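Local coordinates for acinetobacter secreted protease CpaA (Acinetobacter nosocomialis M2, PDB 6O38), which is a secreted zinc metalloprotease, held here in a complex with its chaperone CpaB, and probably cleaves glycoproteins once exported through the type II secretion system, at residues A494-R497 with H498-H502; S524-M527 with G528-I532. All coordinates share one frame; numbering follows the deposited sequence.

Contact 1 (A494-R497 with H498-H502); sequences AAMR and HEVGH. With ZN (zinc ion), chain M.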
ATOM      1  N   ALA A 494      12.631  -6.199   2.448  1.00 56.44           N
ATOM      2  CA  ALA A 494      11.819  -6.345   1.248  1.00 55.50           C
ATOM      3  C   ALA A 494      12.531  -7.118   0.146  1.00 55.77           C
ATOM      4  O   ALA A 494      11.918  -7.399  -0.889  1.00 55.18           O
ATOM      5  CB  ALA A 494      11.402  -4.969   0.722  1.00 55.52           C
ATOM      6  N   ALA A 495      13.804  -7.465   0.344  1.00 55.31           N
ATOM      7  CA  ALA A 495      14.565  -8.199  -0.658  1.00 55.82           C
ATOM      8  C   ALA A 495      14.188  -9.672  -0.728  1.00 55.32           C
ATOM      9  O   ALA A 495      14.428 -10.308  -1.760  1.00 55.66           O
ATOM     10  CB  ALA A 495      16.063  -8.070  -0.380  1.00 57.21           C
HETATM   11  N   MSE A 496      13.611 -10.226   0.335  1.00 52.11           N
HETATM   12  CA  MSE A 496      13.304 -11.652   0.374  1.00 51.78           C
HETATM   13  C   MSE A 496      12.266 -12.037  -0.672  1.00 51.03           C
HETATM   14  O   MSE A 496      12.457 -13.000  -1.413  1.00 51.42           O
HETATM   15  CB  MSE A 496      12.814 -12.069   1.759  1.00 54.36           C
HETATM   16  CG  MSE A 496      12.670 -13.574   1.901  1.00 54.21           C
HETATM   17 SE   MSE A 496      11.850 -14.144   3.569  0.56 53.63          SE
HETATM   18  CE  MSE A 496      12.134 -16.065   3.389  1.00 53.98           C
ATOM     19  N   ARG A 497      11.164 -11.283  -0.727  1.00 49.18           N
ATOM     20  CA  ARG A 497      10.147 -11.547  -1.737  1.00 48.57           C
ATOM     21  C   ARG A 497      10.693 -11.383  -3.147  1.00 49.13           C
ATOM     22  O   ARG A 497      10.121 -11.940  -4.091  1.00 48.90           O
ATOM     23  CB  ARG A 497       8.940 -10.628  -1.534  1.00 47.69           C
ATOM     24  CG  ARG A 497       9.198  -9.162  -1.844  1.00 47.84           C
ATOM     25  CD  ARG A 497       7.905  -8.365  -1.805  1.00 47.03           C
ATOM     26  NE  ARG A 497       8.116  -6.946  -2.072  1.00 47.30           N
ATOM     27  CZ  ARG A 497       7.172  -6.018  -1.955  1.00 46.84           C
ATOM     28  NH1 ARG A 497       5.950  -6.359  -1.573  1.00 46.07           N
ATOM     29  NH2 ARG A 497       7.450  -4.748  -2.218  1.00 47.27           N
ATOM     30  N   HIS A 498      11.790 -10.642  -3.308  1.00 51.49           N
ATOM     31  CA  HIS A 498      12.431 -10.512  -4.611  1.00 52.10           C
ATOM     32  C   HIS A 498      13.289 -11.731  -4.925  1.00 52.93           C
ATOM     33  O   HIS A 498      13.216 -12.284  -6.028  1.00 53.22           O
ATOM     34  CB  HIS A 498      13.269  -9.233  -4.655  1.00 52.79           C
ATOM     35  CG  HIS A 498      13.979  -9.020  -5.956  1.00 53.61           C
ATOM     36  ND1 HIS A 498      13.403  -8.358  -7.019  1.00 53.37           N
ATOM     37  CD2 HIS A 498      15.221  -9.372  -6.362  1.00 54.79           C
ATOM     38  CE1 HIS A 498      14.259  -8.316  -8.025  1.00 54.29           C
ATOM     39  NE2 HIS A 498      15.370  -8.924  -7.652  1.00 55.17           N
ATOM     40  N   GLU A 499      14.106 -12.166  -3.964  1.00 52.86           N
ATOM     41  CA  GLU A 499      14.962 -13.325  -4.191  1.00 53.81           C
ATOM     42  C   GLU A 499      14.144 -14.607  -4.294  1.00 53.46           C
ATOM     43  O   GLU A 499      14.458 -15.485  -5.106  1.00 54.20           O
ATOM     44  CB  GLU A 499      16.006 -13.434  -3.080  1.00 54.46           C
ATOM     45  CG  GLU A 499      16.883 -12.198  -2.928  1.00 55.15           C
ATOM     46  CD  GLU A 499      17.568 -11.790  -4.222  1.00 56.09           C
ATOM     47  OE1 GLU A 499      17.714 -10.572  -4.461  1.00 56.12           O
ATOM     48  OE2 GLU A 499      17.951 -12.681  -5.010  1.00 56.90           O
ATOM     49  N   VAL A 500      13.097 -14.738  -3.474  1.00 51.30           N
ATOM     50  CA  VAL A 500      12.225 -15.906  -3.568  1.00 51.09           C
ATOM     51  C   VAL A 500      11.510 -15.927  -4.913  1.00 50.91           C
ATOM     52  O   VAL A 500      11.285 -16.994  -5.499  1.00 51.35           O
ATOM     53  CB  VAL A 500      11.232 -15.925  -2.389  1.00 50.16           C
ATOM     54  CG1 VAL A 500      10.139 -16.963  -2.613  1.00 49.73           C
ATOM     55  CG2 VAL A 500      11.966 -16.200  -1.085  1.00 50.56           C
ATOM     56  N   GLY A 501      11.152 -14.748  -5.428  1.00 49.61           N
ATOM     57  CA  GLY A 501      10.607 -14.673  -6.775  1.00 49.51           C
ATOM     58  C   GLY A 501      11.539 -15.267  -7.813  1.00 50.85           C
ATOM     59  O   GLY A 501      11.100 -15.978  -8.720  1.00 51.22           O
ATOM     60  N   HIS A 502      12.838 -14.980  -7.696  1.00 50.00           N
ATOM     61  CA  HIS A 502      13.820 -15.607  -8.576  1.00 51.43           C
ATOM     62  C   HIS A 502      13.803 -17.122  -8.415  1.00 52.13           C
ATOM     63  O   HIS A 502      13.782 -17.863  -9.403  1.00 53.02           O
ATOM     64  CB  HIS A 502      15.215 -15.050  -8.292  1.00 52.61           C
ATOM     65  CG  HIS A 502      15.476 -13.715  -8.917  1.00 52.98           C
ATOM     66  ND1 HIS A 502      15.386 -13.500 -10.275  1.00 53.28           N
ATOM     67  CD2 HIS A 502      15.834 -12.529  -8.371  1.00 53.23           C
ATOM     68  CE1 HIS A 502      15.672 -12.237 -10.539  1.00 53.65           C
ATOM     69  NE2 HIS A 502      15.946 -11.626  -9.400  1.00 53.65           N
TER
HETATM   70 ZN    ZN M 601      16.930  -9.837  -8.956  1.00 55.35          ZN

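Contact 2 (S524-M527 with G528-I532); sequences STAM and GGNNI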
ATOM      1  N   SER A 524       5.642  -0.467  -9.489  1.00 45.39           N
ATOM      2  CA  SER A 524       6.299  -1.597 -10.128  1.00 45.51           C
ATOM      3  C   SER A 524       6.214  -2.826  -9.235  1.00 44.82           C
ATOM      4  O   SER A 524       6.374  -2.730  -8.014  1.00 44.99           O
ATOM      5  CB  SER A 524       7.762  -1.272 -10.433  1.00 47.17           C
ATOM      6  OG  SER A 524       7.865  -0.183 -11.334  1.00 47.92           O
ATOM      7  N   THR A 525       5.986  -3.984  -9.851  1.00 45.69           N
ATOM      8  CA  THR A 525       5.838  -5.221  -9.101  1.00 45.35           C
ATOM      9  C   THR A 525       7.189  -5.660  -8.532  1.00 46.37           C
ATOM     10  O   THR A 525       8.223  -5.014  -8.731  1.00 47.32           O
ATOM     11  CB  THR A 525       5.233  -6.312  -9.984  1.00 44.81           C
ATOM     12  OG1 THR A 525       6.138  -6.630 -11.049  1.00 45.72           O
ATOM     13  CG2 THR A 525       3.909  -5.844 -10.569  1.00 43.82           C
ATOM     14  N   ALA A 526       7.169  -6.786  -7.815  1.00 46.26           N
ATOM     15  CA  ALA A 526       8.339  -7.208  -7.048  1.00 47.16           C
ATOM     16  C   ALA A 526       9.549  -7.456  -7.942  1.00 48.20           C
ATOM     17  O   ALA A 526      10.679  -7.109  -7.577  1.00 49.12           O
ATOM     18  CB  ALA A 526       8.002  -8.459  -6.237  1.00 46.87           C
HETATM   19  N   MSE A 527       9.341  -8.054  -9.111  1.00 47.85           N
HETATM   20  CA  MSE A 527      10.454  -8.356 -10.007  1.00 49.08           C
HETATM   21  C   MSE A 527      10.811  -7.182 -10.913  1.00 49.66           C
HETATM   22  O   MSE A 527      11.851  -7.193 -11.571  1.00 50.86           O
HETATM   23  CB  MSE A 527      10.136  -9.580 -10.869  1.00 52.08           C
HETATM   24  CG  MSE A 527       9.843 -10.838 -10.085  1.00 51.87           C
HETATM   25 SE   MSE A 527      11.235 -11.254  -8.794  0.64 52.83          SE
HETATM   26  CE  MSE A 527      10.143 -11.145  -7.197  1.00 51.49           C
ATOM     27  N   GLY A 528       9.949  -6.169 -10.949  1.00 49.09           N
ATOM     28  CA  GLY A 528      10.145  -5.065 -11.868  1.00 49.48           C
ATOM     29  C   GLY A 528      10.379  -3.721 -11.211  1.00 49.77           C
ATOM     30  O   GLY A 528      10.129  -2.680 -11.823  1.00 50.04           O
ATOM     31  N   GLY A 529      10.890  -3.727  -9.983  1.00 50.51           N
ATOM     32  CA  GLY A 529      11.121  -2.495  -9.255  1.00 50.72           C
ATOM     33  C   GLY A 529      10.791  -2.597  -7.780  1.00 50.34           C
ATOM     34  O   GLY A 529      11.425  -1.931  -6.957  1.00 50.99           O
ATOM     35  N   ASN A 530       9.802  -3.423  -7.436  1.00 50.71           N
ATOM     36  CA  ASN A 530       9.572  -3.859  -6.056  1.00 50.44           C
ATOM     37  C   ASN A 530       9.144  -2.708  -5.142  1.00 50.43           C
ATOM     38  O   ASN A 530       9.640  -2.575  -4.023  1.00 50.96           O
ATOM     39  CB  ASN A 530      10.813  -4.563  -5.495  1.00 51.25           C
ATOM     40  CG  ASN A 530      10.511  -5.385  -4.260  1.00 50.92           C
ATOM     41  OD1 ASN A 530       9.383  -5.831  -4.057  1.00 50.24           O
ATOM     42  ND2 ASN A 530      11.523  -5.587  -3.422  1.00 51.65           N
ATOM     43  N   ASN A 531       8.217  -1.869  -5.608  1.00 50.49           N
ATOM     44  CA  ASN A 531       7.692  -0.792  -4.777  1.00 50.64           C
ATOM     45  C   ASN A 531       6.193  -0.891  -4.523  1.00 49.72           C
ATOM     46  O   ASN A 531       5.631   0.005  -3.879  1.00 49.99           O
ATOM     47  CB  ASN A 531       8.032   0.579  -5.385  1.00 51.34           C
ATOM     48  CG  ASN A 531       7.534   0.739  -6.809  1.00 50.86           C
ATOM     49  OD1 ASN A 531       6.620   0.043  -7.250  1.00 49.91           O
ATOM     50  ND2 ASN A 531       8.138   1.669  -7.539  1.00 51.64           N
ATOM     51  N   ILE A 532       5.528  -1.943  -5.000  1.00 47.25           N
ATOM     52  CA  ILE A 532       4.146  -2.233  -4.642  1.00 46.31           C
ATOM     53  C   ILE A 532       4.051  -3.711  -4.290  1.00 45.82           C
ATOM     54  O   ILE A 532       4.855  -4.530  -4.744  1.00 46.09           O
ATOM     55  CB  ILE A 532       3.144  -1.871  -5.764  1.00 45.53           C
ATOM     56  CG1 ILE A 532       3.412  -2.695  -7.022  1.00 45.24           C
ATOM     57  CG2 ILE A 532       3.187  -0.379  -6.071  1.00 46.07           C
ATOM     58  CD1 ILE A 532       2.391  -2.482  -8.117  1.00 44.57           C
TER

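Contact 1 (A494-R497 with H498-H502)
M496, a selenomethionine, and V500 lie side by side one helical turn apart, pointing the same way, with M496 CG 4.0 Å from V500 CG2. V500 N donates to M496 O over 2.8 Å in a nearly straight bond of 170°, and E499 N to A495 O at 2.9 Å. The bond from G501 N to R497 O, at 3.3 Å, is less regular, its donor standing above the carbonyl plane. In R497 a chi1 of 70° sets CG between the backbone N and the carbonyl carbon, 3.3 Å from H498 N; the chain then runs extended to NE, and NH1 bonds to T408 and N533. H498 CB lies 3.3 Å from A495 O, while CG, anti to the backbone N (chi1 179°), carries the ring toward the metal. NE2 of H498 binds the zinc ion at 2.2 Å, and ND1 is hydrogen-bonded to A526 O, which helps to fix the ring's rotation. H502 NE2 binds the same zinc at 2.1 Å; H508 and D170 of the chaperone CpaB complete the site. Two histidines one turn apart, with E499 between them, form the HExxH zinc-binding helix of this clan of metalloproteases.

Contact 2 (S524-M527 with G528-I532)
Three first torsions bring the side chains of 530-532 onto S524 and A526. N531 and I532 both swing the next carbon into the position between backbone N and carbonyl carbon (chi1 56° and 62°), bringing N531 OD1 to S524 N and laying I532 CG1 against S524 O. N530 takes the extended choice, CG anti to its own nitrogen (chi1 -163°), and lies alongside A526, with CB 3.3 Å from A526 O and OD1 3.7 Å from A526 CB. The amide oxygen of N531 accepts the S524 N-H in a bond modelled as very short, a length to be read with caution at this resolution. In return, S524 O takes two backbone donors, N531 N and I532 N, each at 3.2 Å and reaching it from opposite faces of its plane. One residue on, T525 O is likewise shared: G528 N, 3.0 Å away, closes a type I beta turn with A526 and M527 at its corners, while N530 N comes from the other face. G529 then turns the chain back with a positive phi that glycine adopts readily. The two hydroxyls bond beyond the loop, S524 OG to H520 N and T525 OG1 to F518 N. M527, a selenomethionine bent at chi2 and chi3, has its side chain about 6 Å from the zinc ion and touches H498, L506 and Y535, consistent with the Met-turn of metzincins. The chaperone CpaB packs V168 on N530 and D165 on N531. A526 pairs through its backbone with F534, and in sequence the loop lies between helices 496-504 and 557-569, with N530 ND2 tying it to A494 O just ahead of the first of these helices.

Contact 1 comes first along the chain and contact 2 follows in series, yet their centres are only 10 Å apart, because the loop after helix 496-504 returns to that helix. Two hydrogen bonds and the packing of M527 make up the seam between them. Zinc helix and probable Met-turn lie together at the metal, as in metzincins, so that residues well separated in sequence build one side of the same site. The chaperone CpaB reaches both contacts, and its D170 occupies a position on the zinc, which may hinder access to the metal while the complex lasts.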